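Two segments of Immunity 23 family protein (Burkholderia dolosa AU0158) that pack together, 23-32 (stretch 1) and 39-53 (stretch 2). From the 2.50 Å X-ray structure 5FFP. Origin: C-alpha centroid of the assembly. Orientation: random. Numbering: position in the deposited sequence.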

ATOM      1  N   ALA A  23       4.286   4.626  31.787  1.00 32.53           N
ATOM      2  CA  ALA A  23       3.580   4.845  30.532  1.00 31.83           C
ATOM      3  C   ALA A  23       4.036   3.887  29.455  1.00 29.40           C
ATOM      4  O   ALA A  23       3.296   3.587  28.523  1.00 28.89           O
ATOM      5  N   PHE A  24       5.296   3.480  29.544  1.00 27.95           N
ATOM      6  CA  PHE A  24       5.881   2.731  28.492  1.00 25.99           C
ATOM      7  C   PHE A  24       6.461   1.473  29.124  1.00 26.04           C
ATOM      8  O   PHE A  24       7.494   1.524  29.787  1.00 26.19           O
ATOM      9  N   ALA A  25       5.757   0.360  28.937  1.00 26.53           N
ATOM     10  CA  ALA A  25       6.251  -0.970  29.298  1.00 26.28           C
ATOM     11  C   ALA A  25       7.160  -1.394  28.181  1.00 24.29           C
ATOM     12  O   ALA A  25       6.680  -1.893  27.143  1.00 23.99           O
ATOM     13  N   ASN A  26       8.456  -1.184  28.358  1.00 23.40           N
ATOM     14  CA  ASN A  26       9.417  -1.503  27.309  1.00 22.14           C
ATOM     15  C   ASN A  26      10.151  -2.771  27.625  1.00 22.20           C
ATOM     16  O   ASN A  26      10.666  -2.926  28.735  1.00 24.27           O
ATOM     17  N   GLY A  27      10.280  -3.650  26.652  1.00 21.57           N
ATOM     18  CA  GLY A  27      10.825  -4.972  26.932  1.00 21.54           C
ATOM     19  C   GLY A  27      10.852  -5.887  25.721  1.00 20.92           C
ATOM     20  O   GLY A  27      11.235  -5.468  24.626  1.00 21.15           O
ATOM     21  N   CYS A  28      10.442  -7.139  25.900  1.00 20.91           N
ATOM     22  CA  CYS A  28      10.636  -8.178  24.875  1.00 20.22           C
ATOM     23  C   CYS A  28       9.338  -8.825  24.474  1.00 20.08           C
ATOM     24  O   CYS A  28       8.393  -8.938  25.284  1.00 19.97           O
ATOM     25  N   LEU A  29       9.288  -9.194  23.190  1.00 19.80           N
ATOM     26  CA  LEU A  29       8.141  -9.859  22.632  1.00 20.40           C
ATOM     27  C   LEU A  29       8.589 -10.814  21.543  1.00 20.89           C
ATOM     28  O   LEU A  29       9.445 -10.491  20.715  1.00 21.05           O
ATOM     29  N   GLY A  30       8.055 -12.026  21.607  1.00 21.43           N
ATOM     30  CA  GLY A  30       8.402 -13.041  20.636  1.00 22.13           C
ATOM     31  C   GLY A  30       7.184 -13.864  20.342  1.00 22.75           C
ATOM     32  O   GLY A  30       6.296 -13.946  21.164  1.00 23.71           O
ATOM     33  N   TYR A  31       7.160 -14.424  19.156  1.00 23.52           N
ATOM     34  CA  TYR A  31       6.198 -15.425  18.718  1.00 24.83           C
ATOM     35  C   TYR A  31       6.976 -16.760  18.636  1.00 25.15           C
ATOM     36  O   TYR A  31       8.056 -16.829  17.998  1.00 25.18           O
ATOM     37  N   PHE A  32       6.456 -17.793  19.294  1.00 25.48           N
ATOM     38  CA  PHE A  32       6.867 -19.185  19.024  1.00 26.36           C
ATOM     39  C   PHE A  32       5.926 -19.746  17.953  1.00 28.87           C
ATOM     40  O   PHE A  32       4.707 -19.657  18.070  1.00 29.02           O
ATOM     41  N   TRP A  39      11.929 -13.077  17.858  1.00 23.96           N
ATOM     42  CA  TRP A  39      11.762 -12.204  18.999  1.00 22.29           C
ATOM     43  C   TRP A  39      12.444 -10.857  18.761  1.00 22.58           C
ATOM     44  O   TRP A  39      13.294 -10.694  17.848  1.00 24.16           O
ATOM     45  N   SER A  40      12.070  -9.890  19.584  1.00 21.26           N
ATOM     46  CA  SER A  40      12.649  -8.569  19.543  1.00 21.09           C
ATOM     47  C   SER A  40      12.737  -8.074  20.947  1.00 19.85           C
ATOM     48  O   SER A  40      11.817  -8.274  21.718  1.00 19.05           O
ATOM     49  N   SER A  41      13.841  -7.407  21.271  1.00 20.01           N
ATOM     50  CA  SER A  41      13.955  -6.753  22.535  1.00 19.69           C
ATOM     51  C   SER A  41      13.735  -5.251  22.372  1.00 19.92           C
ATOM     52  O   SER A  41      14.340  -4.465  23.092  1.00 20.22           O
ATOM     53  N   ASN A  42      12.860  -4.888  21.448  1.00 20.19           N
ATOM     54  CA  ASN A  42      12.638  -3.518  21.003  1.00 20.77           C
ATOM     55  C   ASN A  42      11.188  -3.120  21.125  1.00 20.58           C
ATOM     56  O   ASN A  42      10.774  -2.130  20.518  1.00 21.30           O
ATOM     57  N   SER A  43      10.409  -3.857  21.910  1.00 19.93           N
ATOM     58  CA  SER A  43       8.975  -3.641  21.927  1.00 19.94           C
ATOM     59  C   SER A  43       8.564  -2.700  23.018  1.00 20.12           C
ATOM     60  O   SER A  43       9.203  -2.683  24.050  1.00 19.76           O
ATOM     61  N   THR A  44       7.499  -1.914  22.772  1.00 21.04           N
ATOM     62  CA  THR A  44       6.751  -1.209  23.796  1.00 21.87           C
ATOM     63  C   THR A  44       5.410  -1.897  23.808  1.00 23.26           C
ATOM     64  O   THR A  44       4.624  -1.806  22.852  1.00 24.30           O
ATOM     65  N   LEU A  45       5.145  -2.619  24.878  1.00 24.06           N
ATOM     66  CA  LEU A  45       4.125  -3.637  24.846  1.00 25.51           C
ATOM     67  C   LEU A  45       2.737  -3.049  24.751  1.00 27.63           C
ATOM     68  O   LEU A  45       1.861  -3.643  24.121  1.00 28.78           O
ATOM     69  N   GLY A  46       2.505  -1.889  25.342  1.00 28.65           N
ATOM     70  CA  GLY A  46       1.189  -1.230  25.146  1.00 31.27           C
ATOM     71  C   GLY A  46       0.823  -0.976  23.680  1.00 31.75           C
ATOM     72  O   GLY A  46      -0.318  -1.193  23.244  1.00 34.04           O
ATOM     73  N   VAL A  47       1.817  -0.536  22.919  1.00 30.15           N
ATOM     74  CA  VAL A  47       1.640  -0.216  21.518  1.00 30.84           C
ATOM     75  C   VAL A  47       1.539  -1.491  20.703  1.00 30.70           C
ATOM     76  O   VAL A  47       0.702  -1.602  19.865  1.00 31.98           O
ATOM     77  N   ASP A  48       2.457  -2.427  20.904  1.00 29.41           N
ATOM     78  CA  ASP A  48       2.312  -3.740  20.272  1.00 29.55           C
ATOM     79  C   ASP A  48       0.938  -4.402  20.577  1.00 31.59           C
ATOM     80  O   ASP A  48       0.288  -4.954  19.666  1.00 33.01           O
ATOM     81  N   LEU A  49       0.498  -4.380  21.834  1.00 32.11           N
ATOM     82  CA  LEU A  49      -0.731  -5.112  22.187  1.00 34.81           C
ATOM     83  C   LEU A  49      -1.949  -4.436  21.586  1.00 38.09           C
ATOM     84  O   LEU A  49      -2.789  -5.108  21.005  1.00 39.64           O
ATOM     85  N   SER A  50      -2.032  -3.112  21.673  1.00 39.75           N
ATOM     86  CA  SER A  50      -3.164  -2.436  21.078  1.00 44.27           C
ATOM     87  C   SER A  50      -3.233  -2.624  19.546  1.00 46.18           C
ATOM     88  O   SER A  50      -4.338  -2.682  18.972  1.00 48.79           O
HETATM   89  N   MSE A  51      -2.083  -2.752  18.898  1.00 47.21           N
HETATM   90  CA  MSE A  51      -2.054  -3.010  17.465  1.00 50.00           C
HETATM   91  C   MSE A  51      -2.386  -4.462  17.084  1.00 45.82           C
HETATM   92  O   MSE A  51      -2.935  -4.718  16.007  1.00 42.97           O
ATOM     93  N   LEU A  52      -2.026  -5.424  17.937  1.00 44.24           N
ATOM     94  CA  LEU A  52      -2.429  -6.822  17.717  1.00 41.99           C
ATOM     95  C   LEU A  52      -3.946  -6.928  17.814  1.00 40.05           C
ATOM     96  O   LEU A  52      -4.575  -7.666  17.045  1.00 38.61           O
ATOM     97  N   SER A  53      -4.530  -6.145  18.710  1.00 40.01           N
ATOM     98  CA  SER A  53      -5.965  -6.183  18.901  1.00 40.17           C
ATOM     99  C   SER A  53      -6.761  -5.695  17.694  1.00 41.50           C
ATOM    100  O   SER A  53      -7.946  -5.985  17.611  1.00 43.54           O
TER

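The apolar centre of this contact is built around L29, the residue most covered by the opposing stretch. Its CA-to-CB bond points to the face of the sheet shared with S40 and S43, the same face against which the helix of stretch 2 packs. The backbone places L29 CB 4.5 Å from L45 CD2 and 4.1 Å from S43 CB; chi1 at t and chi2 between wells at 143° then bring L29 CD1 within 4.4 Å of L49 CD1 and 3.9 Å of D48 OD2. One leucine on the strand thus meets residues at the start of the helix and one turn along it.

The helix answers with three leucines. L45 (m, t) sends its CA-to-CB bond sideways, yet L45 CD2 stands 3.7 Å from C28 O and L45 CB 4.4 Å from A25 CB. G27 has no side chain; a CB there would point to the L29 face, its ideal position 4.6 Å from L45 CD1. L49, with chi1 off-well at -91° and chi2 at p, starts sideways but its end comes nearer, and so finds L29. L52 (m, t) points toward the strand and meets Y31. The tyrosine leaves its backbone sideways with chi1 at -80° (m), and its long ring carries the end back to the helix: L52 CD2 sits at the ring edge, 3.1 Å from Y31 OH and 4.4 Å from Y31 CZ. That hydroxyl is hydrogen-bonded elsewhere in the structure.

Beside the leucines, a polar pair within stretch 2 satisfies itself. S43 (t) lies on the L29 face, and S43 OG donates to D48 OD2 at 2.6 Å, tying the last strand residues to the first helical turn. D48, chi1 -90°, points toward stretch 1, and both its carboxylate oxygens have further partners elsewhere.

On the other face, T44 (m) and N26 (m) form a non-hydrogen-bonded bridge, and their side chains make a bond of their own: T44 OG1 donates to N26 OD1 at 2.6 Å. T44 occupies the N-cap position, but its side chain makes no capping bond; its hydroxyl proton goes to N26 OD1. Its methyl T44 CG2 rests 4.3 Å from F24 CB, at the edge of the F24 ring. Farther along, G30 faces W39 with G30 CA and W39 CA 3.8 Å apart; a CB on G30 would fall 3.1 Å from W39 CB, a tight fit, so glycine suits this close approach. The W39 indole (chi1 p) leads away from stretch 1.

At the bulge between the G27 and L29 pairs, C28 (m) lays C28 SG 3.7 Å from S41 CB, although S41 points away overall. S40 (t) turns S40 OG to accept from N42 N at 2.9 Å, bracing the corner. At the helix start, L45 N donates to A25 O at 2.8 Å, and one water accepts from A25 N at 2.9 Å and from G46 N at 2.8 Å, bridging the backbones at this edge.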

ATOM      1  CB  ALA A  23       3.816   6.261  30.052  1.00 31.73           C
ATOM      2  CB  PHE A  24       6.957   3.535  27.792  1.00 24.54           C
ATOM      3  CG  PHE A  24       6.520   4.905  27.351  1.00 25.36           C
ATOM      4  CD1 PHE A  24       5.600   5.045  26.350  1.00 25.77           C
ATOM      5  CD2 PHE A  24       7.026   6.052  27.954  1.00 25.98           C
ATOM      6  CE1 PHE A  24       5.185   6.290  25.942  1.00 26.74           C
ATOM      7  CE2 PHE A  24       6.620   7.291  27.559  1.00 26.86           C
ATOM      8  CZ  PHE A  24       5.704   7.416  26.543  1.00 27.25           C
ATOM      9  CB  ALA A  25       5.081  -1.970  29.469  1.00 27.32           C
ATOM     10  CB  ASN A  26      10.476  -0.390  27.159  1.00 21.79           C
ATOM     11  CG  ASN A  26       9.889   0.902  26.639  1.00 21.88           C
ATOM     12  OD1 ASN A  26       8.972   0.893  25.780  1.00 21.78           O
ATOM     13  ND2 ASN A  26      10.348   2.017  27.207  1.00 22.15           N
ATOM     14  CB  CYS A  28      11.587  -9.243  25.381  1.00 20.71           C
ATOM     15  SG  CYS A  28      13.246  -8.599  25.745  1.00 22.31           S
ATOM     16  CB  LEU A  29       7.165  -8.864  22.051  1.00 20.99           C
ATOM     17  CG  LEU A  29       5.878  -9.484  21.555  1.00 21.84           C
ATOM     18  CD1 LEU A  29       4.707  -8.573  21.849  1.00 23.10           C
ATOM     19  CD2 LEU A  29       5.947  -9.767  20.085  1.00 22.54           C
ATOM     20  CB  TYR A  31       5.710 -15.102  17.308  1.00 26.42           C
ATOM     21  CG  TYR A  31       4.657 -14.047  17.137  1.00 27.51           C
ATOM     22  CD1 TYR A  31       4.257 -13.211  18.173  1.00 27.00           C
ATOM     23  CD2 TYR A  31       4.107 -13.846  15.912  1.00 29.82           C
ATOM     24  CE1 TYR A  31       3.299 -12.234  17.989  1.00 28.13           C
ATOM     25  CE2 TYR A  31       3.161 -12.867  15.717  1.00 31.37           C
ATOM     26  CZ  TYR A  31       2.771 -12.058  16.767  1.00 30.33           C
ATOM     27  OH  TYR A  31       1.804 -11.099  16.530  1.00 32.45           O
ATOM     28  CB  PHE A  32       6.682 -20.088  20.236  1.00 25.47           C
ATOM     29  CG  PHE A  32       7.750 -19.988  21.252  1.00 23.87           C
ATOM     30  CD1 PHE A  32       8.900 -20.715  21.122  1.00 23.87           C
ATOM     31  CD2 PHE A  32       7.557 -19.230  22.385  1.00 23.17           C
ATOM     32  CE1 PHE A  32       9.893 -20.626  22.082  1.00 23.47           C
ATOM     33  CE2 PHE A  32       8.532 -19.119  23.350  1.00 22.58           C
ATOM     34  CZ  PHE A  32       9.706 -19.828  23.208  1.00 22.79           C
ATOM     35  CB  TRP A  39      12.333 -12.877  20.269  1.00 21.50           C
ATOM     36  CG  TRP A  39      13.786 -13.110  20.222  1.00 21.70           C
ATOM     37  CD1 TRP A  39      14.412 -14.246  19.815  1.00 22.68           C
ATOM     38  CD2 TRP A  39      14.815 -12.204  20.610  1.00 21.65           C
ATOM     39  NE1 TRP A  39      15.767 -14.098  19.906  1.00 23.38           N
ATOM     40  CE2 TRP A  39      16.046 -12.848  20.390  1.00 22.63           C
ATOM     41  CE3 TRP A  39      14.820 -10.910  21.159  1.00 21.28           C
ATOM     42  CZ2 TRP A  39      17.270 -12.234  20.646  1.00 23.38           C
ATOM     43  CZ3 TRP A  39      16.067 -10.276  21.408  1.00 21.50           C
ATOM     44  CH2 TRP A  39      17.258 -10.948  21.155  1.00 22.79           C
ATOM     45  CB  SER A  40      11.715  -7.605  18.776  1.00 21.72           C
ATOM     46  OG  SER A  40      12.061  -6.289  19.055  1.00 21.63           O
ATOM     47  CB  SER A  41      15.329  -7.006  23.123  1.00 20.36           C
ATOM     48  OG  SER A  41      16.338  -6.469  22.280  1.00 21.04           O
ATOM     49  CB  ASN A  42      12.971  -3.343  19.508  1.00 21.88           C
ATOM     50  CG  ASN A  42      14.442  -3.460  19.217  1.00 22.94           C
ATOM     51  OD1 ASN A  42      15.275  -3.222  20.093  1.00 23.56           O
ATOM     52  ND2 ASN A  42      14.782  -3.799  17.987  1.00 24.30           N
ATOM     53  CB  SER A  43       8.271  -4.959  22.127  1.00 20.10           C
ATOM     54  OG  SER A  43       6.915  -4.788  22.566  1.00 20.62           O
ATOM     55  CB  THR A  44       6.549   0.305  23.495  1.00 22.52           C
ATOM     56  OG1 THR A  44       7.811   0.974  23.409  1.00 21.39           O
ATOM     57  CG2 THR A  44       5.726   0.973  24.614  1.00 23.76           C
ATOM     58  CB  LEU A  45       4.215  -4.555  26.058  1.00 26.26           C
ATOM     59  CG  LEU A  45       5.586  -5.117  26.399  1.00 25.44           C
ATOM     60  CD1 LEU A  45       5.439  -5.944  27.652  1.00 27.04           C
ATOM     61  CD2 LEU A  45       6.160  -5.970  25.285  1.00 24.71           C
ATOM     62  CB  VAL A  47       2.827   0.656  20.975  1.00 29.42           C
ATOM     63  CG1 VAL A  47       2.642   0.938  19.497  1.00 30.33           C
ATOM     64  CG2 VAL A  47       2.935   1.959  21.741  1.00 29.38           C
ATOM     65  CB  ASP A  48       3.423  -4.668  20.722  1.00 27.60           C
ATOM     66  CG  ASP A  48       4.651  -4.609  19.831  1.00 26.87           C
ATOM     67  OD1 ASP A  48       4.577  -4.113  18.675  1.00 27.56           O
ATOM     68  OD2 ASP A  48       5.699  -5.164  20.264  1.00 25.77           O
ATOM     69  CB  LEU A  49      -0.887  -5.307  23.709  1.00 35.15           C
ATOM     70  CG  LEU A  49      -0.291  -6.593  24.356  1.00 33.83           C
ATOM     71  CD1 LEU A  49       1.000  -7.106  23.748  1.00 31.31           C
ATOM     72  CD2 LEU A  49      -0.088  -6.384  25.855  1.00 34.03           C
ATOM     73  CB  SER A  50      -3.173  -0.975  21.431  1.00 45.01           C
ATOM     74  OG  SER A  50      -2.167  -0.336  20.707  1.00 43.53           O
HETATM   75  CB  MSE A  51      -0.680  -2.534  17.026  1.00 59.22           C
HETATM   76  CG  MSE A  51      -0.184  -3.179  15.731  1.00 67.82           C
HETATM   77 SE   MSE A  51       0.693  -4.958  16.021  1.00 83.10          SE
HETATM   78  CE  MSE A  51       0.508  -5.533  14.136  1.00 78.37           C
ATOM     79  CB  LEU A  52      -1.789  -7.787  18.710  1.00 42.39           C
ATOM     80  CG  LEU A  52      -0.292  -8.042  18.620  1.00 45.24           C
ATOM     81  CD1 LEU A  52       0.129  -8.919  19.782  1.00 47.21           C
ATOM     82  CD2 LEU A  52       0.108  -8.655  17.297  1.00 45.69           C
ATOM     83  CB  SER A  53      -6.375  -5.395  20.156  1.00 40.34           C
ATOM     84  OG  SER A  53      -6.425  -4.006  19.933  1.00 41.06           O
TER
HETATM   85  O   HOH W   1       3.652  -0.063  27.053  1.00 15.35           O